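Local coordinates for protein 16 kDa salivary peptide (Culex quinquefasciatus, PDB 7KCG) that is of unknown function but, as a mosquito salivary protein with a ricin-type beta-trefoil fold, may bind sugars, at residues H114-Q119 with Y136-V141; R35-C40 with D123-Y128. All blocks are in the same frame, centred on the assembly; numbering follows the deposited sequence.

Contacts 1 and 2 meet at the antiparallel pair of strands 115-118 and 125-128: each takes one member of that pair and ties it to a strand of the larger trefoil sheet. Contact 1 joins 115-118 to the start of strand 138-142, contact 2 joins 125-128 and the turn before it to strand 34-40. All touching residues of contact 1 are buried, and it is aromatic, with an indole N-H and a water beside one carbonyl. Contact 2 is only partly buried, its valines and Phe39 inside and its serine and aspartate toward the surface. Between the two, Phe117 N lies 2.8 Å from Ala126 O, a probable hydrogen bond, and Thr118 OG1 packs on Phe39 CE2.

Contact 1: H114-Q119 with Y136-V141; sequences HCLFTQ and YEWRIV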
ATOM      1  N   HIS A 114       6.972   7.911   4.694  1.00 41.04           N
ATOM      2  CA  HIS A 114       5.714   8.451   4.197  1.00 44.63           C
ATOM      3  C   HIS A 114       4.614   7.414   4.343  1.00 39.23           C
ATOM      4  O   HIS A 114       4.843   6.217   4.134  1.00 32.97           O
ATOM      5  CB  HIS A 114       5.818   8.856   2.723  1.00 42.32           C
ATOM      6  CG  HIS A 114       6.728  10.014   2.472  1.00 48.07           C
ATOM      7  ND1 HIS A 114       7.187  10.337   1.212  1.00 48.95           N
ATOM      8  CD2 HIS A 114       7.262  10.927   3.315  1.00 49.23           C
ATOM      9  CE1 HIS A 114       7.968  11.399   1.292  1.00 50.97           C
ATOM     10  NE2 HIS A 114       8.032  11.776   2.558  1.00 53.86           N
ATOM     11  N   CYS A 115       3.418   7.865   4.708  1.00 39.40           N
ATOM     12  CA  CYS A 115       2.287   6.965   4.845  1.00 37.24           C
ATOM     13  C   CYS A 115       1.481   6.969   3.557  1.00 37.95           C
ATOM     14  O   CYS A 115       1.179   8.032   3.005  1.00 40.97           O
ATOM     15  CB  CYS A 115       1.394   7.360   6.024  1.00 41.93           C
ATOM     16  SG  CYS A 115       2.149   7.097   7.634  1.00 42.54           S
ATOM     17  N   LEU A 116       1.102   5.776   3.108  1.00 38.56           N
ATOM     18  CA  LEU A 116       0.225   5.640   1.956  1.00 32.14           C
ATOM     19  C   LEU A 116      -1.052   6.445   2.181  1.00 43.55           C
ATOM     20  O   LEU A 116      -1.618   6.455   3.282  1.00 38.91           O
ATOM     21  CB  LEU A 116      -0.103   4.162   1.753  1.00 36.01           C
ATOM     22  CG  LEU A 116      -0.378   3.593   0.371  1.00 42.07           C
ATOM     23  CD1 LEU A 116       0.915   3.587  -0.461  1.00 33.74           C
ATOM     24  CD2 LEU A 116      -0.918   2.178   0.534  1.00 33.40           C
ATOM     25  N   PHE A 117      -1.497   7.129   1.132  1.00 34.37           N
ATOM     26  CA  PHE A 117      -2.514   8.159   1.278  1.00 44.44           C
ATOM     27  C   PHE A 117      -3.293   8.258  -0.023  1.00 40.91           C
ATOM     28  O   PHE A 117      -2.761   7.981  -1.101  1.00 38.38           O
ATOM     29  CB  PHE A 117      -1.835   9.491   1.662  1.00 44.60           C
ATOM     30  CG  PHE A 117      -2.657  10.730   1.389  1.00 51.49           C
ATOM     31  CD1 PHE A 117      -2.649  11.330   0.132  1.00 50.12           C
ATOM     32  CD2 PHE A 117      -3.376  11.333   2.408  1.00 50.20           C
ATOM     33  CE1 PHE A 117      -3.391  12.478  -0.113  1.00 54.28           C
ATOM     34  CE2 PHE A 117      -4.113  12.491   2.171  1.00 56.14           C
ATOM     35  CZ  PHE A 117      -4.119  13.059   0.907  1.00 57.46           C
ATOM     36  N   THR A 118      -4.569   8.628   0.079  1.00 46.02           N
ATOM     37  CA  THR A 118      -5.314   9.002  -1.115  1.00 49.38           C
ATOM     38  C   THR A 118      -6.117  10.257  -0.836  1.00 54.39           C
ATOM     39  O   THR A 118      -6.595  10.474   0.282  1.00 46.62           O
ATOM     40  CB  THR A 118      -6.250   7.889  -1.610  1.00 48.88           C
ATOM     41  OG1 THR A 118      -6.805   8.271  -2.881  1.00 49.36           O
ATOM     42  CG2 THR A 118      -7.381   7.636  -0.627  1.00 48.49           C
ATOM     43  N   GLN A 119      -6.334  11.026  -1.899  1.00 57.26           N
ATOM     44  CA  GLN A 119      -7.023  12.320  -1.735  1.00 65.89           C
ATOM     45  C   GLN A 119      -8.494  12.127  -1.416  1.00 65.83           C
ATOM     46  O   GLN A 119      -8.952  12.644  -0.389  1.00 71.73           O
ATOM     47  CB  GLN A 119      -6.887  13.139  -3.013  1.00 66.54           C
ATOM     48  CG  GLN A 119      -6.917  14.638  -2.762  1.00 74.78           C
ATOM     49  CD  GLN A 119      -5.772  15.097  -1.895  1.00 76.58           C
ATOM     50  OE1 GLN A 119      -4.608  15.001  -2.272  1.00 78.66           O
ATOM     51  NE2 GLN A 119      -6.097  15.618  -0.724  1.00 76.17           N
ATOM     52  N   TYR A 136      -5.238   8.368   5.436  1.00 49.29           N
ATOM     53  CA  TYR A 136      -4.039   7.572   5.657  1.00 49.38           C
ATOM     54  C   TYR A 136      -4.338   6.201   6.250  1.00 45.00           C
ATOM     55  O   TYR A 136      -3.403   5.445   6.524  1.00 41.12           O
ATOM     56  CB  TYR A 136      -3.084   8.323   6.598  1.00 46.31           C
ATOM     57  CG  TYR A 136      -2.564   9.632   6.049  1.00 53.78           C
ATOM     58  CD1 TYR A 136      -3.243  10.825   6.266  1.00 58.50           C
ATOM     59  CD2 TYR A 136      -1.384   9.676   5.322  1.00 51.80           C
ATOM     60  CE1 TYR A 136      -2.763  12.028   5.759  1.00 60.95           C
ATOM     61  CE2 TYR A 136      -0.893  10.874   4.813  1.00 56.83           C
ATOM     62  CZ  TYR A 136      -1.589  12.046   5.035  1.00 60.92           C
ATOM     63  OH  TYR A 136      -1.107  13.236   4.530  1.00 63.87           O
ATOM     64  N   GLU A 137      -5.602   5.869   6.485  1.00 40.61           N
ATOM     65  CA  GLU A 137      -5.945   4.705   7.291  1.00 36.03           C
ATOM     66  C   GLU A 137      -6.453   3.601   6.380  1.00 33.29           C
ATOM     67  O   GLU A 137      -7.245   3.856   5.471  1.00 39.34           O
ATOM     68  CB  GLU A 137      -6.985   5.078   8.364  1.00 41.35           C
ATOM     69  CG  GLU A 137      -6.398   6.047   9.395  1.00 43.90           C
ATOM     70  CD  GLU A 137      -7.406   6.484  10.451  1.00 53.24           C
ATOM     71  OE1 GLU A 137      -8.612   6.457  10.155  1.00 51.23           O
ATOM     72  OE2 GLU A 137      -6.982   6.855  11.564  1.00 53.50           O
ATOM     73  N   TRP A 138      -5.974   2.382   6.612  1.00 33.66           N
ATOM     74  CA  TRP A 138      -6.224   1.264   5.715  1.00 37.92           C
ATOM     75  C   TRP A 138      -6.711   0.051   6.481  1.00 37.38           C
ATOM     76  O   TRP A 138      -6.074  -0.372   7.461  1.00 35.82           O
ATOM     77  CB  TRP A 138      -4.952   0.909   4.930  1.00 34.86           C
ATOM     78  CG  TRP A 138      -4.411   2.061   4.180  1.00 32.10           C
ATOM     79  CD1 TRP A 138      -3.612   3.049   4.665  1.00 32.36           C
ATOM     80  CD2 TRP A 138      -4.650   2.377   2.799  1.00 33.77           C
ATOM     81  NE1 TRP A 138      -3.328   3.966   3.663  1.00 31.48           N
ATOM     82  CE2 TRP A 138      -3.947   3.564   2.512  1.00 37.73           C
ATOM     83  CE3 TRP A 138      -5.378   1.761   1.775  1.00 37.10           C
ATOM     84  CZ2 TRP A 138      -3.943   4.148   1.234  1.00 33.30           C
ATOM     85  CZ3 TRP A 138      -5.374   2.346   0.510  1.00 38.76           C
ATOM     86  CH2 TRP A 138      -4.671   3.523   0.260  1.00 36.43           C
ATOM     87  N   ARG A 139      -7.804  -0.545   6.002  1.00 38.47           N
ATOM     88  CA  ARG A 139      -8.323  -1.778   6.586  1.00 44.62           C
ATOM     89  C   ARG A 139      -7.715  -2.978   5.868  1.00 41.69           C
ATOM     90  O   ARG A 139      -7.895  -3.134   4.658  1.00 41.77           O
ATOM     91  CB  ARG A 139      -9.851  -1.836   6.515  1.00 48.62           C
ATOM     92  CG  ARG A 139     -10.428  -3.097   7.185  1.00 51.60           C
ATOM     93  CD  ARG A 139     -11.951  -3.032   7.329  1.00 67.55           C
ATOM     94  NE  ARG A 139     -12.652  -3.727   6.246  1.00 78.79           N
ATOM     95  CZ  ARG A 139     -13.853  -3.381   5.772  1.00 82.51           C
ATOM     96  NH1 ARG A 139     -14.500  -2.329   6.268  1.00 76.67           N
ATOM     97  NH2 ARG A 139     -14.404  -4.079   4.784  1.00 86.48           N
ATOM     98  N   ILE A 140      -7.026  -3.832   6.619  1.00 42.40           N
ATOM     99  CA  ILE A 140      -6.289  -4.967   6.068  1.00 46.53           C
ATOM    100  C   ILE A 140      -6.933  -6.240   6.597  1.00 49.31           C
ATOM    101  O   ILE A 140      -6.882  -6.507   7.803  1.00 45.16           O
ATOM    102  CB  ILE A 140      -4.799  -4.911   6.434  1.00 37.78           C
ATOM    103  CG1 ILE A 140      -4.180  -3.623   5.884  1.00 39.24           C
ATOM    104  CG2 ILE A 140      -4.080  -6.144   5.916  1.00 45.52           C
ATOM    105  CD1 ILE A 140      -2.739  -3.401   6.298  1.00 37.37           C
ATOM    106  N   VAL A 141      -7.520  -7.038   5.705  1.00 44.36           N
ATOM    107  CA  VAL A 141      -8.271  -8.230   6.095  1.00 50.20           C
ATOM    108  C   VAL A 141      -7.762  -9.442   5.324  1.00 50.74           C
ATOM    109  O   VAL A 141      -7.483  -9.351   4.122  1.00 49.41           O
ATOM    110  CB  VAL A 141      -9.787  -8.052   5.853  1.00 52.48           C
ATOM    111  CG1 VAL A 141     -10.554  -9.254   6.393  1.00 56.73           C
ATOM    112  CG2 VAL A 141     -10.293  -6.755   6.485  1.00 53.64           C
TER
HETATM  113  O   HOH W   1      -0.906   4.987   5.626  0.94 34.37           O
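Leu116, Phe117, Tyr136 and Trp138 carry this contact, which has no ladder of backbone bonds: Phe117 and Tyr136 are the closest pair, their CA atoms 4.7 Å apart, and the CA of Tyr136 makes a CA-H...O contact with Leu116 O. That carbonyl is the polar centre. Trp138 NE1 donates to Leu116 O at 3.0 Å with a nearly straight N-H (161°); the oxygen lies in the indole plane, whereas the nitrogen stands well above the carbonyl plane. A water lies within hydrogen-bonding distance of Leu116 O (2.9 Å) and Tyr136 O (2.7 Å) and can bridge them. Leu116 also sends CD2 over one face of the indole, 4.0 Å from the centroid of its six-membered ring, a CH-pi contact. CG of Phe117 is anti to the backbone N (chi1 160°); the ring's CD2 lies over one face of the Tyr136 ring, offset toward the rim and 3.3 Å from Tyr136 CZ, the ring planes inclined at 45°. Cys115 CB packs against Tyr136 CD2, while its SG forms a disulfide with Cys131 SG. Within the beta-trefoil, strand 125-128 flanks 115-118, with Tyr128 meeting Phe117 edge-to-face, and strands 12-16 and 104-109 pack against Trp138.

Contact 2: R35-C40 with D123-Y128; sequences RHVSFC and DWVAAY
Val37, Ser38 and Phe39 meet Asp123 and Val125 where strands 34-40 and 125-128 run at 102° to each other, too steeply to pair as neighbours in a sheet, so side chains do most of the joining. Val37 and Val125 form the apolar part. CG2 of Val37 sits between its backbone N and carbonyl carbon (chi1 of CG1 -66°), and this branch touches Val125 CB at 3.5 Å, the two side chains crossing at about a right angle. CG2 of Val125 lies near the same methyl and also touches Phe39 CE2 at 3.7 Å, so one valine branch is set against both an aliphatic and an aromatic partner. The Phe39 ring meets that methyl obliquely through CE2 and presents its edge to Asp123 CA and Trp124 O.

Ser38 is the polar part. Its OG donates to Asp123 O at 3.1 Å, lying in the carbonyl plane on a lone pair, with a C=O...OG angle of 124°. Ser38 CA adds a CA-H...O contact to the same oxygen, which is thus approached by two groups from one residue. OG also lies 3.2 Å from OD2 of Asp123, while OD1 of that carboxylate forms a salt bridge with Arg21.

Strand 76-81 backs Val37 through Val78 and Leu80, and Thr118 touches Phe39, so the two valines meet where the 115-118/125-128 pair packs on strands 34-40 and 76-81. The chemistry divides by depth: valine methyls and the Phe39 ring meet on the buried side, whereas a serine hydroxyl ties the turn at Asp123 to strand 34-40 nearer the surface. The salt bridge to Arg21 would help to balance the charge of Asp123 and probably steadies the carboxylate beside Ser38.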
ATOM      1  N   ARG A  35       4.564   0.084 -12.817  1.00 60.77           N
ATOM      2  CA  ARG A  35       3.099   0.097 -13.065  1.00 59.38           C
ATOM      3  C   ARG A  35       2.421   0.926 -11.978  1.00 60.70           C
ATOM      4  O   ARG A  35       2.904   0.939 -10.855  1.00 49.43           O
ATOM      5  CB  ARG A  35       2.507  -1.311 -13.094  1.00 64.44           C
ATOM      6  CG  ARG A  35       0.993  -1.390 -13.215  1.00 66.35           C
ATOM      7  CD  ARG A  35       0.431  -2.793 -13.117  1.00 66.70           C
ATOM      8  NE  ARG A  35       1.325  -3.779 -13.685  1.00 74.91           N
ATOM      9  CZ  ARG A  35       1.377  -4.091 -14.971  1.00 82.11           C
ATOM     10  NH1 ARG A  35       0.572  -3.493 -15.829  1.00 81.48           N
ATOM     11  NH2 ARG A  35       2.234  -5.000 -15.393  1.00 81.10           N
ATOM     12  N   HIS A  36       1.333   1.601 -12.319  1.00 61.51           N
ATOM     13  CA  HIS A  36       0.679   2.515 -11.358  1.00 65.54           C
ATOM     14  C   HIS A  36      -0.243   1.756 -10.416  1.00 57.62           C
ATOM     15  O   HIS A  36      -0.533   0.597 -10.683  1.00 58.81           O
ATOM     16  CB  HIS A  36      -0.079   3.584 -12.136  1.00 67.49           C
ATOM     17  CG  HIS A  36       0.754   4.766 -12.497  1.00 70.01           C
ATOM     18  ND1 HIS A  36       0.921   5.179 -13.800  1.00 73.50           N
ATOM     19  CD2 HIS A  36       1.462   5.623 -11.733  1.00 63.81           C
ATOM     20  CE1 HIS A  36       1.695   6.242 -13.822  1.00 73.50           C
ATOM     21  NE2 HIS A  36       2.042   6.531 -12.569  1.00 69.26           N
ATOM     22  N   VAL A  37      -0.671   2.414  -9.350  1.00 60.44           N
ATOM     23  CA  VAL A  37      -1.608   1.801  -8.417  1.00 63.60           C
ATOM     24  C   VAL A  37      -2.897   2.608  -8.415  1.00 63.65           C
ATOM     25  O   VAL A  37      -2.896   3.822  -8.651  1.00 65.01           O
ATOM     26  CB  VAL A  37      -1.048   1.699  -6.984  1.00 57.27           C
ATOM     27  CG1 VAL A  37       0.128   0.743  -6.938  1.00 56.08           C
ATOM     28  CG2 VAL A  37      -0.642   3.071  -6.488  1.00 56.38           C
ATOM     29  N   SER A  38      -4.000   1.924  -8.137  1.00 57.51           N
ATOM     30  CA  SER A  38      -5.301   2.563  -8.213  1.00 60.86           C
ATOM     31  C   SER A  38      -6.244   1.905  -7.207  1.00 57.84           C
ATOM     32  O   SER A  38      -5.808   1.219  -6.275  1.00 52.16           O
ATOM     33  CB  SER A  38      -5.828   2.501  -9.656  1.00 68.13           C
ATOM     34  OG  SER A  38      -6.803   3.500  -9.849  1.00 68.89           O
ATOM     35  N   PHE A  39      -7.532   2.137  -7.423  1.00 71.90           N
ATOM     36  CA  PHE A  39      -8.571   1.581  -6.535  1.00 69.62           C
ATOM     37  C   PHE A  39      -9.591   0.816  -7.370  1.00 80.45           C
ATOM     38  O   PHE A  39      -9.638   0.995  -8.590  1.00 86.77           O
ATOM     39  CB  PHE A  39      -9.268   2.699  -5.771  1.00 66.09           C
ATOM     40  CG  PHE A  39      -8.476   3.330  -4.663  1.00 62.49           C
ATOM     41  CD1 PHE A  39      -8.355   2.702  -3.438  1.00 58.06           C
ATOM     42  CD2 PHE A  39      -7.874   4.559  -4.843  1.00 58.98           C
ATOM     43  CE1 PHE A  39      -7.629   3.285  -2.416  1.00 50.61           C
ATOM     44  CE2 PHE A  39      -7.145   5.137  -3.821  1.00 58.11           C
ATOM     45  CZ  PHE A  39      -7.026   4.500  -2.610  1.00 52.23           C
ATOM     46  N   CYS A  40     -10.353  -0.050  -6.716  1.00 68.44           N
ATOM     47  CA  CYS A  40     -11.414  -0.834  -7.395  1.00 74.18           C
ATOM     48  C   CYS A  40     -12.542  -1.108  -6.393  1.00 71.90           C
ATOM     49  O   CYS A  40     -12.250  -1.196  -5.203  1.00 65.86           O
ATOM     50  CB  CYS A  40     -10.872  -2.137  -7.956  1.00 77.04           C
ATOM     51  SG  CYS A  40     -11.754  -2.733  -9.421  1.00 97.38           S
ATOM     52  N   ASP A 123      -8.500   8.361  -8.267  1.00 70.90           N
ATOM     53  CA  ASP A 123      -7.889   7.053  -8.440  1.00 67.24           C
ATOM     54  C   ASP A 123      -6.377   7.102  -8.258  1.00 60.42           C
ATOM     55  O   ASP A 123      -5.693   6.108  -8.524  1.00 61.63           O
ATOM     56  CB  ASP A 123      -8.261   6.471  -9.803  1.00 74.44           C
ATOM     57  CG  ASP A 123      -9.627   5.801  -9.789  1.00 80.56           C
ATOM     58  OD1 ASP A 123     -10.588   6.424  -9.288  1.00 79.27           O
ATOM     59  OD2 ASP A 123      -9.738   4.652 -10.272  1.00 82.80           O
ATOM     60  N   TRP A 124      -5.848   8.237  -7.801  1.00 50.19           N
ATOM     61  CA  TRP A 124      -4.423   8.411  -7.589  1.00 48.61           C
ATOM     62  C   TRP A 124      -4.085   8.107  -6.133  1.00 47.04           C
ATOM     63  O   TRP A 124      -4.814   8.509  -5.214  1.00 48.03           O
ATOM     64  CB  TRP A 124      -3.990   9.836  -7.948  1.00 51.42           C
ATOM     65  CG  TRP A 124      -4.231  10.186  -9.407  1.00 51.88           C
ATOM     66  CD1 TRP A 124      -4.313   9.312 -10.445  1.00 51.29           C
ATOM     67  CD2 TRP A 124      -4.457  11.496  -9.965  1.00 54.38           C
ATOM     68  NE1 TRP A 124      -4.561   9.991 -11.620  1.00 53.23           N
ATOM     69  CE2 TRP A 124      -4.648  11.332 -11.350  1.00 55.14           C
ATOM     70  CE3 TRP A 124      -4.510  12.789  -9.425  1.00 56.10           C
ATOM     71  CZ2 TRP A 124      -4.883  12.415 -12.215  1.00 57.54           C
ATOM     72  CZ3 TRP A 124      -4.745  13.866 -10.282  1.00 61.54           C
ATOM     73  CH2 TRP A 124      -4.929  13.668 -11.665  1.00 59.18           C
ATOM     74  N   VAL A 125      -2.985   7.381  -5.943  1.00 52.69           N
ATOM     75  CA  VAL A 125      -2.447   7.012  -4.635  1.00 46.64           C
ATOM     76  C   VAL A 125      -1.106   7.708  -4.485  1.00 47.87           C
ATOM     77  O   VAL A 125      -0.385   7.920  -5.468  1.00 47.08           O
ATOM     78  CB  VAL A 125      -2.292   5.483  -4.503  1.00 42.82           C
ATOM     79  CG1 VAL A 125      -1.785   5.071  -3.101  1.00 40.66           C
ATOM     80  CG2 VAL A 125      -3.588   4.779  -4.858  1.00 46.79           C
ATOM     81  N   ALA A 126      -0.773   8.073  -3.252  1.00 48.93           N
ATOM     82  CA  ALA A 126       0.488   8.733  -2.959  1.00 49.44           C
ATOM     83  C   ALA A 126       0.936   8.352  -1.554  1.00 47.65           C
ATOM     84  O   ALA A 126       0.394   7.430  -0.930  1.00 46.43           O
ATOM     85  CB  ALA A 126       0.347  10.251  -3.117  1.00 57.01           C
ATOM     86  N   ALA A 127       1.934   9.074  -1.050  1.00 39.53           N
ATOM     87  CA  ALA A 127       2.396   8.893   0.314  1.00 43.99           C
ATOM     88  C   ALA A 127       2.904  10.233   0.813  1.00 44.88           C
ATOM     89  O   ALA A 127       3.647  10.914   0.107  1.00 50.35           O
ATOM     90  CB  ALA A 127       3.487   7.815   0.401  1.00 39.16           C
ATOM     91  N   TYR A 128       2.484  10.612   2.016  1.00 54.22           N
ATOM     92  CA  TYR A 128       2.901  11.890   2.622  1.00 58.74           C
ATOM     93  C   TYR A 128       3.237  11.650   4.092  1.00 57.80           C
ATOM     94  O   TYR A 128       2.853  10.611   4.611  1.00 57.01           O
ATOM     95  CB  TYR A 128       1.797  12.927   2.427  1.00 61.84           C
ATOM     96  CG  TYR A 128       1.515  13.361   1.013  1.00 67.61           C
ATOM     97  CD1 TYR A 128       2.276  14.333   0.390  1.00 73.29           C
ATOM     98  CD2 TYR A 128       0.458  12.820   0.308  1.00 68.41           C
ATOM     99  CE1 TYR A 128       2.002  14.743  -0.903  1.00 72.30           C
ATOM    100  CE2 TYR A 128       0.172  13.215  -0.985  1.00 67.90           C
ATOM    101  CZ  TYR A 128       0.946  14.181  -1.595  1.00 74.63           C
ATOM    102  OH  TYR A 128       0.650  14.564  -2.868  1.00 78.04           O
TER